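Side-chain contacts in Non-ribosomal peptide synthetase (Methanobrevibacter ruminantium, PDB 6VTJ), which probably carries a peptide on the phosphopantetheine arm of its thiolation domain and releases it reductively through the adjoining NADP-dependent reductase domain: residues 56-61 and 424-429; 116-121 and 463-468; 97-102 and 281-286. All blocks are in the same frame, centred on the assembly; numbering follows the deposited sequence.

Contact 1: residues 56-61 and 424-429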
loop_
_atom_site.group_PDB
_atom_site.type_symbol
_atom_site.label_atom_id
_atom_site.label_comp_id
_atom_site.label_asym_id
_atom_site.label_seq_id
_atom_site.Cartn_x
_atom_site.Cartn_y
_atom_site.Cartn_z
ATOM N N LEU A 56 -12.874 18.513 -15.473
ATOM C CA LEU A 56 -12.068 19.735 -15.438
ATOM C C LEU A 56 -10.982 19.735 -16.511
ATOM O O LEU A 56 -10.631 20.801 -17.035
ATOM C CB LEU A 56 -11.433 19.925 -14.062
ATOM C CG LEU A 56 -12.386 20.225 -12.911
ATOM C CD1 LEU A 56 -11.747 19.894 -11.572
ATOM C CD2 LEU A 56 -12.848 21.687 -12.972
ATOM N N LEU A 57 -10.417 18.561 -16.832
ATOM C CA LEU A 57 -9.417 18.483 -17.896
ATOM C C LEU A 57 -10.058 18.697 -19.260
ATOM O O LEU A 57 -9.441 19.283 -20.159
ATOM C CB LEU A 57 -8.695 17.132 -17.859
ATOM C CG LEU A 57 -7.798 16.719 -16.676
ATOM C CD1 LEU A 57 -7.371 15.252 -16.823
ATOM C CD2 LEU A 57 -6.573 17.633 -16.524
ATOM N N LYS A 58 -11.292 18.218 -19.432
ATOM C CA LYS A 58 -12.003 18.415 -20.690
ATOM C C LYS A 58 -12.273 19.887 -20.952
ATOM O O LYS A 58 -12.285 20.315 -22.111
ATOM C CB LYS A 58 -13.312 17.629 -20.685
ATOM C CG LYS A 58 -13.153 16.211 -21.159
ATOM C CD LYS A 58 -14.442 15.410 -21.047
ATOM C CE LYS A 58 -15.468 15.835 -22.074
ATOM N NZ LYS A 58 -16.751 15.089 -21.905
ATOM N N GLN A 59 -12.492 20.670 -19.896
ATOM C CA GLN A 59 -12.643 22.115 -19.985
ATOM C C GLN A 59 -11.313 22.837 -20.088
ATOM O O GLN A 59 -11.289 24.070 -20.009
ATOM C CB GLN A 59 -13.406 22.648 -18.771
ATOM C CG GLN A 59 -14.731 21.970 -18.548
ATOM C CD GLN A 59 -15.738 22.359 -19.594
ATOM O OE1 GLN A 59 -15.724 23.484 -20.081
ATOM N NE2 GLN A 59 -16.629 21.440 -19.939
ATOM N N GLY A 60 -10.211 22.106 -20.228
ATOM C CA GLY A 60 -8.919 22.731 -20.410
ATOM C C GLY A 60 -8.275 23.281 -19.162
ATOM O O GLY A 60 -7.451 24.194 -19.265
ATOM N N TYR A 61 -8.625 22.765 -17.984
ATOM C CA TYR A 61 -7.931 23.120 -16.752
ATOM C C TYR A 61 -6.826 22.110 -16.468
ATOM O O TYR A 61 -6.903 20.949 -16.881
ATOM C CB TYR A 61 -8.906 23.195 -15.576
ATOM C CG TYR A 61 -9.869 24.356 -15.713
ATOM C CD1 TYR A 61 -9.433 25.667 -15.542
ATOM C CD2 TYR A 61 -11.207 24.145 -16.048
ATOM C CE1 TYR A 61 -10.296 26.726 -15.690
ATOM C CE2 TYR A 61 -12.082 25.200 -16.197
ATOM C CZ TYR A 61 -11.624 26.491 -16.017
ATOM O OH TYR A 61 -12.495 27.557 -16.159
ATOM N N GLN A 424 -7.772 12.254 -27.109
ATOM C CA GLN A 424 -8.957 11.627 -27.671
ATOM C C GLN A 424 -9.663 10.685 -26.693
ATOM O O GLN A 424 -10.691 10.103 -27.059
ATOM C CB GLN A 424 -8.587 10.864 -28.950
ATOM C CG GLN A 424 -8.121 11.755 -30.098
ATOM N N ASN A 425 -9.146 10.484 -25.482
ATOM C CA ASN A 425 -9.813 9.571 -24.541
ATOM C C ASN A 425 -10.093 10.215 -23.189
ATOM O O ASN A 425 -9.886 9.613 -22.129
ATOM C CB ASN A 425 -9.001 8.312 -24.339
ATOM C CG ASN A 425 -9.211 7.356 -25.442
ATOM O OD1 ASN A 425 -10.092 6.506 -25.367
ATOM N ND2 ASN A 425 -8.446 7.516 -26.517
ATOM N N MET A 426 -10.644 11.424 -23.206
ATOM C CA MET A 426 -11.021 12.117 -21.976
ATOM C C MET A 426 -12.346 11.561 -21.446
ATOM O O MET A 426 -13.384 12.229 -21.427
ATOM C CB MET A 426 -11.112 13.608 -22.239
ATOM C CG MET A 426 -9.899 14.169 -22.935
ATOM S SD MET A 426 -8.564 14.262 -21.750
ATOM C CE MET A 426 -9.459 14.946 -20.359
ATOM N N ASN A 427 -12.290 10.308 -20.998
ATOM C CA ASN A 427 -13.463 9.610 -20.495
ATOM C C ASN A 427 -13.056 8.535 -19.486
ATOM O O ASN A 427 -12.012 8.661 -18.836
ATOM C CB ASN A 427 -14.270 9.015 -21.654
ATOM C CG ASN A 427 -13.434 8.142 -22.581
ATOM O OD1 ASN A 427 -12.654 7.304 -22.132
ATOM N ND2 ASN A 427 -13.618 8.318 -23.884
ATOM N N GLU A 428 -13.873 7.483 -19.336
ATOM C CA GLU A 428 -13.609 6.477 -18.305
ATOM C C GLU A 428 -12.302 5.747 -18.564
ATOM O O GLU A 428 -11.659 5.272 -17.618
ATOM C CB GLU A 428 -14.758 5.468 -18.233
ATOM C CG GLU A 428 -15.150 4.896 -19.600
ATOM C CD GLU A 428 -16.179 3.774 -19.519
ATOM O OE2 GLU A 428 -16.252 2.953 -20.471
ATOM N N ASN A 429 -11.882 5.684 -19.834
ATOM C CA ASN A 429 -10.708 4.914 -20.225
ATOM C C ASN A 429 -9.445 5.342 -19.487
ATOM O O ASN A 429 -8.536 4.525 -19.318
ATOM C CB ASN A 429 -10.478 5.044 -21.726
ATOM C CG ASN A 429 -11.501 4.301 -22.538
ATOM O OD1 ASN A 429 -12.230 3.457 -22.023
ATOM N ND2 ASN A 429 -11.556 4.608 -23.828
HETATM O O HOH W 1 -16.077 12.288 -20.505
#
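M426 reaches across to L57 and K58, and its side chain can be traced atom by atom. Its CB lies 3.5 Å from CG of K58, closer than two carbons normally approach. The two side chains run past each other in opposite directions. CG stands anti to the carbonyl carbon (chi1 -50°), and two further bends, chi2 -74° and chi3 -44°, bring CE round onto L57, a close 3.4 Å from its CB, where the two side chains cross at about a right angle. M426 thus touches with both CB and CE. The same CE is 4.1 Å from L57 CD1 and 3.9 Å from K58 N, so it lies against both backbone and side chain of the last helical turn. The polar part runs through K58. Its chain is bent at chi3, CD passes 3.4 Å from M426 O, and a water bridges the two residues: K58 NZ donates to it at 3.2 Å, and it donates to M426 O at 2.8 Å. Helix 46-58 ends in a Schellman motif with G60 at C' (Y61 N to L56 O, G60 N to L57 O), while M426 centres an inverse gamma turn that is followed by an Asx turn closed by N427 OD1. In the fold, the neighbouring L56 packs on I20 and I23 of helix 15-28, within the carrier domain, whereas N425 and N429 rest on helix 338-349. The contact thus joins the end of carrier helix 46-58 to the reductase loop between helices 415-423 and 431-435, at the surface.

Contact 2: residues 116-121 and 463-468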
loop_
_atom_site.group_PDB
_atom_site.type_symbol
_atom_site.label_atom_id
_atom_site.label_comp_id
_atom_site.label_asym_id
_atom_site.label_seq_id
_atom_site.Cartn_x
_atom_site.Cartn_y
_atom_site.Cartn_z
ATOM N N GLU A 116 26.619 -8.178 8.339
ATOM C CA GLU A 116 27.464 -8.781 9.365
ATOM C C GLU A 116 26.635 -9.219 10.563
ATOM O O GLU A 116 26.775 -10.348 11.056
ATOM C CB GLU A 116 28.554 -7.800 9.791
ATOM C CG GLU A 116 29.487 -8.357 10.868
ATOM C CD GLU A 116 30.789 -7.579 10.977
ATOM O OE1 GLU A 116 31.026 -6.992 12.047
ATOM O OE2 GLU A 116 31.574 -7.563 9.999
ATOM N N ASN A 117 25.736 -8.349 11.027
ATOM C CA ASN A 117 24.988 -8.683 12.236
ATOM C C ASN A 117 23.919 -9.732 11.973
ATOM O O ASN A 117 23.601 -10.524 12.867
ATOM C CB ASN A 117 24.409 -7.407 12.847
ATOM C CG ASN A 117 25.480 -6.606 13.566
ATOM O OD1 ASN A 117 26.465 -7.187 14.037
ATOM N ND2 ASN A 117 25.323 -5.294 13.631
ATOM N N PHE A 118 23.379 -9.798 10.751
ATOM C CA PHE A 118 22.513 -10.921 10.424
ATOM C C PHE A 118 23.295 -12.227 10.443
ATOM O O PHE A 118 22.879 -13.219 11.057
ATOM C CB PHE A 118 21.870 -10.745 9.051
ATOM C CG PHE A 118 21.405 -12.054 8.472
ATOM C CD1 PHE A 118 20.293 -12.687 9.000
ATOM C CD2 PHE A 118 22.120 -12.690 7.479
ATOM C CE1 PHE A 118 19.869 -13.912 8.506
ATOM C CE2 PHE A 118 21.707 -13.920 6.985
ATOM C CZ PHE A 118 20.582 -14.524 7.494
ATOM N N PHE A 119 24.440 -12.245 9.766
ATOM C CA PHE A 119 25.175 -13.489 9.614
ATOM C C PHE A 119 25.735 -13.973 10.951
ATOM O O PHE A 119 25.734 -15.180 11.228
ATOM C CB PHE A 119 26.282 -13.302 8.581
ATOM C CG PHE A 119 27.049 -14.544 8.298
ATOM C CD1 PHE A 119 26.539 -15.503 7.446
ATOM C CD2 PHE A 119 28.279 -14.756 8.887
ATOM C CE1 PHE A 119 27.247 -16.661 7.176
ATOM C CE2 PHE A 119 28.990 -15.921 8.628
ATOM C CZ PHE A 119 28.467 -16.867 7.763
ATOM N N ASP A 120 26.187 -13.053 11.807
ATOM C CA ASP A 120 26.760 -13.469 13.079
ATOM C C ASP A 120 25.727 -13.706 14.168
ATOM O O ASP A 120 26.041 -14.388 15.147
ATOM C CB ASP A 120 27.752 -12.428 13.595
ATOM C CG ASP A 120 28.933 -12.253 12.688
ATOM O OD1 ASP A 120 29.222 -13.157 11.862
ATOM O OD2 ASP A 120 29.572 -11.188 12.801
ATOM N N GLY A 121 24.508 -13.154 14.033
ATOM C CA GLY A 121 23.531 -13.243 15.097
ATOM C C GLY A 121 22.853 -14.600 15.212
ATOM O O GLY A 121 22.962 -15.476 14.348
ATOM N N HIS A 463 18.253 -15.039 0.743
ATOM C CA HIS A 463 18.883 -16.173 0.095
ATOM C C HIS A 463 19.582 -17.048 1.126
ATOM O O HIS A 463 19.459 -18.282 1.097
ATOM C CB HIS A 463 19.862 -15.716 -0.967
ATOM C CG HIS A 463 20.613 -16.850 -1.576
ATOM N ND1 HIS A 463 20.111 -17.592 -2.624
ATOM C CD2 HIS A 463 21.803 -17.409 -1.249
ATOM C CE1 HIS A 463 20.976 -18.542 -2.937
ATOM N NE2 HIS A 463 22.008 -18.457 -2.114
ATOM N N SER A 464 20.259 -16.420 2.087
ATOM C CA SER A 464 20.887 -17.198 3.146
ATOM C C SER A 464 19.851 -18.025 3.889
ATOM O O SER A 464 20.143 -19.143 4.319
ATOM C CB SER A 464 21.659 -16.260 4.073
ATOM O OG SER A 464 21.874 -16.851 5.335
ATOM N N LEU A 465 18.613 -17.541 3.960
ATOM C CA LEU A 465 17.528 -18.227 4.645
ATOM C C LEU A 465 16.820 -19.251 3.769
ATOM O O LEU A 465 15.855 -19.872 4.222
ATOM C CB LEU A 465 16.512 -17.200 5.171
ATOM C CG LEU A 465 17.059 -16.319 6.290
ATOM C CD1 LEU A 465 16.074 -15.161 6.649
ATOM C CD2 LEU A 465 17.415 -17.167 7.538
ATOM N N GLY A 466 17.285 -19.456 2.540
ATOM C CA GLY A 466 16.691 -20.432 1.648
ATOM C C GLY A 466 15.627 -19.899 0.716
ATOM O O GLY A 466 14.911 -20.698 0.097
ATOM N N PHE A 467 15.518 -18.581 0.569
ATOM C CA PHE A 467 14.441 -17.948 -0.186
ATOM C C PHE A 467 15.044 -17.197 -1.367
ATOM O O PHE A 467 15.890 -16.314 -1.176
ATOM C CB PHE A 467 13.644 -17.005 0.725
ATOM C CG PHE A 467 12.556 -16.235 0.025
ATOM C CD1 PHE A 467 12.859 -15.214 -0.860
ATOM C CD2 PHE A 467 11.219 -16.519 0.281
ATOM C CE1 PHE A 467 11.857 -14.515 -1.509
ATOM C CE2 PHE A 467 10.203 -15.817 -0.370
ATOM C CZ PHE A 467 10.521 -14.819 -1.264
ATOM N N ASP A 468 14.600 -17.532 -2.578
ATOM C CA ASP A 468 14.867 -16.739 -3.773
ATOM C C ASP A 468 13.528 -16.314 -4.375
ATOM O O ASP A 468 12.531 -17.042 -4.273
ATOM C CB ASP A 468 15.677 -17.524 -4.825
ATOM C CG ASP A 468 17.179 -17.550 -4.540
ATOM O OD1 ASP A 468 17.607 -17.092 -3.483
ATOM O OD2 ASP A 468 17.955 -18.027 -5.404
#
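F118 meets S464 and L465 with the far end of its ring, and no hydrogen bond links the two segments. The first kind of interaction is edge-on and weakly polar. OG of S464 lies in the plane of the F118 ring, 3.4 Å from CE2 and 3.4 Å from CZ, and so faces the ring's C-H edge, while S464 CB follows at 3.7 Å from CE2. The second kind is apolar. CD2 of L465 approaches the same edge near the ring plane, 4.1 Å from F118 CZ and 4.2 Å from CE1, a looser fit than that of the serine. F118 can reach both because its CG is anti to the backbone N (chi1 159°), which carries the ring off helix 115-120 toward the end of helix 456-464. W115, P380, S383 and I461 also touch this buried ring. The third kind is polar and internal to 463-468. H463 ND1 donates to D468 OD1 at 2.7 Å with an N-H...O angle of 167°, meeting the syn lone pair with the oxygen 6° out of the imidazole plane. Between these two residues the helix closes in a Schellman motif at G466, whose N reaches H463 O at 2.9 Å. Chemically, no charge pair links the two segments either; van der Waals contact and a weakly polar C-H edge do the joining. The His-carboxylate hydrogen bond lies wholly within 463-468; it helps hold the imidazole's rotation, and the nearby carboxylate would probably favour the protonated ring.

Contact 3: residues 97-102 and 281-286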
loop_
_atom_site.group_PDB
_atom_site.type_symbol
_atom_site.label_atom_id
_atom_site.label_comp_id
_atom_site.label_asym_id
_atom_site.label_seq_id
_atom_site.Cartn_x
_atom_site.Cartn_y
_atom_site.Cartn_z
ATOM N N ILE A 97 4.865 17.257 13.012
ATOM C CA ILE A 97 5.053 15.976 13.688
ATOM C C ILE A 97 6.286 15.259 13.138
ATOM O O ILE A 97 7.084 14.698 13.897
ATOM C CB ILE A 97 3.772 15.123 13.567
ATOM C CG1 ILE A 97 2.651 15.783 14.366
ATOM C CG2 ILE A 97 3.991 13.733 14.108
ATOM C CD1 ILE A 97 1.289 15.209 14.081
ATOM N N ILE A 98 6.494 15.322 11.820
ATOM C CA ILE A 98 7.611 14.618 11.203
ATOM C C ILE A 98 8.936 15.242 11.623
ATOM O O ILE A 98 9.871 14.541 12.036
ATOM C CB ILE A 98 7.447 14.614 9.674
ATOM C CG1 ILE A 98 6.426 13.553 9.258
ATOM C CG2 ILE A 98 8.777 14.373 8.988
ATOM C CD1 ILE A 98 5.728 13.896 7.963
ATOM N N LYS A 99 9.030 16.575 11.545
ATOM C CA LYS A 99 10.300 17.258 11.770
ATOM C C LYS A 99 10.610 17.502 13.245
ATOM O O LYS A 99 11.779 17.716 13.585
ATOM C CB LYS A 99 10.317 18.588 11.014
ATOM C CG LYS A 99 10.347 18.431 9.503
ATOM C CD LYS A 99 10.141 19.770 8.824
ATOM C CE LYS A 99 10.302 19.671 7.314
ATOM N NZ LYS A 99 9.579 20.780 6.611
ATOM N N ASN A 100 9.613 17.469 14.128
ATOM C CA ASN A 100 9.840 17.765 15.545
ATOM C C ASN A 100 10.206 16.469 16.259
ATOM O O ASN A 100 9.422 15.879 17.005
ATOM C CB ASN A 100 8.617 18.421 16.172
ATOM C CG ASN A 100 8.777 18.626 17.660
ATOM O OD1 ASN A 100 9.801 19.152 18.119
ATOM N ND2 ASN A 100 7.778 18.191 18.433
ATOM N N TYR A 101 11.437 16.027 16.032
ATOM C CA TYR A 101 11.847 14.706 16.481
ATOM C C TYR A 101 13.356 14.625 16.397
ATOM O O TYR A 101 13.966 15.180 15.476
ATOM C CB TYR A 101 11.199 13.603 15.627
ATOM C CG TYR A 101 11.153 12.235 16.289
ATOM C CD1 TYR A 101 10.077 11.862 17.087
ATOM C CD2 TYR A 101 12.167 11.318 16.096
ATOM C CE1 TYR A 101 10.023 10.614 17.682
ATOM C CE2 TYR A 101 12.127 10.063 16.694
ATOM C CZ TYR A 101 11.055 9.720 17.485
ATOM O OH TYR A 101 11.010 8.482 18.079
ATOM N N ASN A 102 13.943 13.945 17.368
ATOM C CA ASN A 102 15.368 13.657 17.389
ATOM C C ASN A 102 15.562 12.226 16.889
ATOM O O ASN A 102 15.251 11.267 17.599
ATOM C CB ASN A 102 15.920 13.844 18.802
ATOM C CG ASN A 102 17.432 13.891 18.831
ATOM O OD1 ASN A 102 18.102 13.183 18.068
ATOM N ND2 ASN A 102 17.986 14.711 19.724
ATOM N N THR A 281 17.944 3.231 6.307
ATOM C CA THR A 281 17.436 4.578 6.107
ATOM C C THR A 281 16.018 4.703 6.654
ATOM O O THR A 281 15.148 3.880 6.343
ATOM C CB THR A 281 17.445 4.937 4.614
ATOM O OG1 THR A 281 18.737 4.665 4.047
ATOM C CG2 THR A 281 17.105 6.401 4.425
ATOM N N LEU A 282 15.773 5.746 7.450
ATOM C CA LEU A 282 14.397 6.105 7.770
ATOM C C LEU A 282 14.104 7.506 7.259
ATOM O O LEU A 282 13.464 7.659 6.218
ATOM C CB LEU A 282 14.117 6.012 9.273
ATOM C CG LEU A 282 12.740 6.464 9.785
ATOM C CD1 LEU A 282 11.622 5.713 9.156
ATOM C CD2 LEU A 282 12.681 6.273 11.271
ATOM N N TYR A 283 14.579 8.532 7.961
ATOM C CA TYR A 283 14.215 9.911 7.674
ATOM C C TYR A 283 15.383 10.681 7.077
ATOM O O TYR A 283 16.470 10.719 7.660
ATOM C CB TYR A 283 13.750 10.614 8.942
ATOM C CG TYR A 283 13.254 12.009 8.672
ATOM C CD1 TYR A 283 12.182 12.213 7.829
ATOM C CD2 TYR A 283 13.869 13.122 9.245
ATOM C CE1 TYR A 283 11.700 13.477 7.570
ATOM C CE2 TYR A 283 13.389 14.417 8.994
ATOM C CZ TYR A 283 12.299 14.581 8.152
ATOM O OH TYR A 283 11.788 15.833 7.857
ATOM N N TYR A 284 15.136 11.339 5.943
ATOM C CA TYR A 284 16.107 12.254 5.349
ATOM C C TYR A 284 15.402 13.444 4.680
ATOM O O TYR A 284 15.866 13.942 3.649
ATOM C CB TYR A 284 17.012 11.506 4.352
ATOM C CG TYR A 284 16.249 10.783 3.261
ATOM C CD1 TYR A 284 15.605 9.570 3.515
ATOM C CD2 TYR A 284 16.152 11.321 1.979
ATOM C CE1 TYR A 284 14.889 8.915 2.516
ATOM C CE2 TYR A 284 15.459 10.674 0.988
ATOM C CZ TYR A 284 14.825 9.474 1.256
ATOM O OH TYR A 284 14.114 8.841 0.258
ATOM N N GLU A 285 14.270 13.882 5.238
ATOM C CA GLU A 285 13.445 14.959 4.672
ATOM C C GLU A 285 13.018 14.667 3.233
ATOM O O GLU A 285 13.066 15.533 2.352
ATOM C CB GLU A 285 14.154 16.312 4.774
ATOM C CG GLU A 285 13.815 16.998 6.078
ATOM C CD GLU A 285 14.574 18.284 6.318
ATOM O OE1 GLU A 285 14.404 19.231 5.518
ATOM O OE2 GLU A 285 15.337 18.334 7.318
ATOM N N GLN A 286 12.580 13.432 3.005
ATOM C CA GLN A 286 11.936 13.051 1.761
ATOM C C GLN A 286 10.509 13.591 1.736
ATOM O O GLN A 286 9.963 14.039 2.751
ATOM C CB GLN A 286 11.937 11.524 1.592
ATOM C CG GLN A 286 11.107 10.756 2.639
ATOM C CD GLN A 286 11.923 10.307 3.875
ATOM O OE1 GLN A 286 12.684 11.084 4.440
ATOM N NE2 GLN A 286 11.752 9.043 4.286
#
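I98 and K99, in the last turn of helix 94-99, pack on Y283 in the loop between strand 252-258 and helix 291-308 of the Rossmann-like reductase. CG2 of I98 comes obliquely onto the ring, 3.4 Å from Y283 CE1 and 3.6 Å from CZ. K99 brings CG to 3.4 Å from Y283 OH, and its extended chain then leads NZ to a salt bridge with D95; E285 OE1 stays 5.2 Å from that NZ. With its CG anti to the backbone N (chi1 -175°), Y283 turns one ring face under its own loop, so that E285 N stands 3.4 Å above the ring plane, over its centre. Helix 291-308 carries the YVCSK sequence, matching the YxxxK motif of short-chain dehydrogenase relatives, and its C294 also touches I98. Replacing Y283 by an alanine would probably leave the I98 methyl and the K99 chain without the surface they lean on and E285 N without the ring beneath it. Q286 ties the loop back on itself: its OE1 accepts from Y284 N at 2.9 Å (N-H...O 173°), and NE2 donates to L282 O in the carbonyl plane at 2.9 Å.

The three contacts are separate: nearest atoms are about 33 Å apart for contacts 1 and 2, about 25 Å for 1 and 3, and about 13 Å for 2 and 3. Contacts 1 and 2 lie on opposite sides of the chain's centre, their own centres 51 Å apart. In sequence, contact 3 is nested within the loop closed by contact 1, whereas the segments of contact 2 alternate with those of both. Contact 1 is linked to the phosphopantetheine site through helix 46-58, which starts at S46 of the pocket and meets the reductase at its other end. None of the residues touching across the contacts belongs to the pocket.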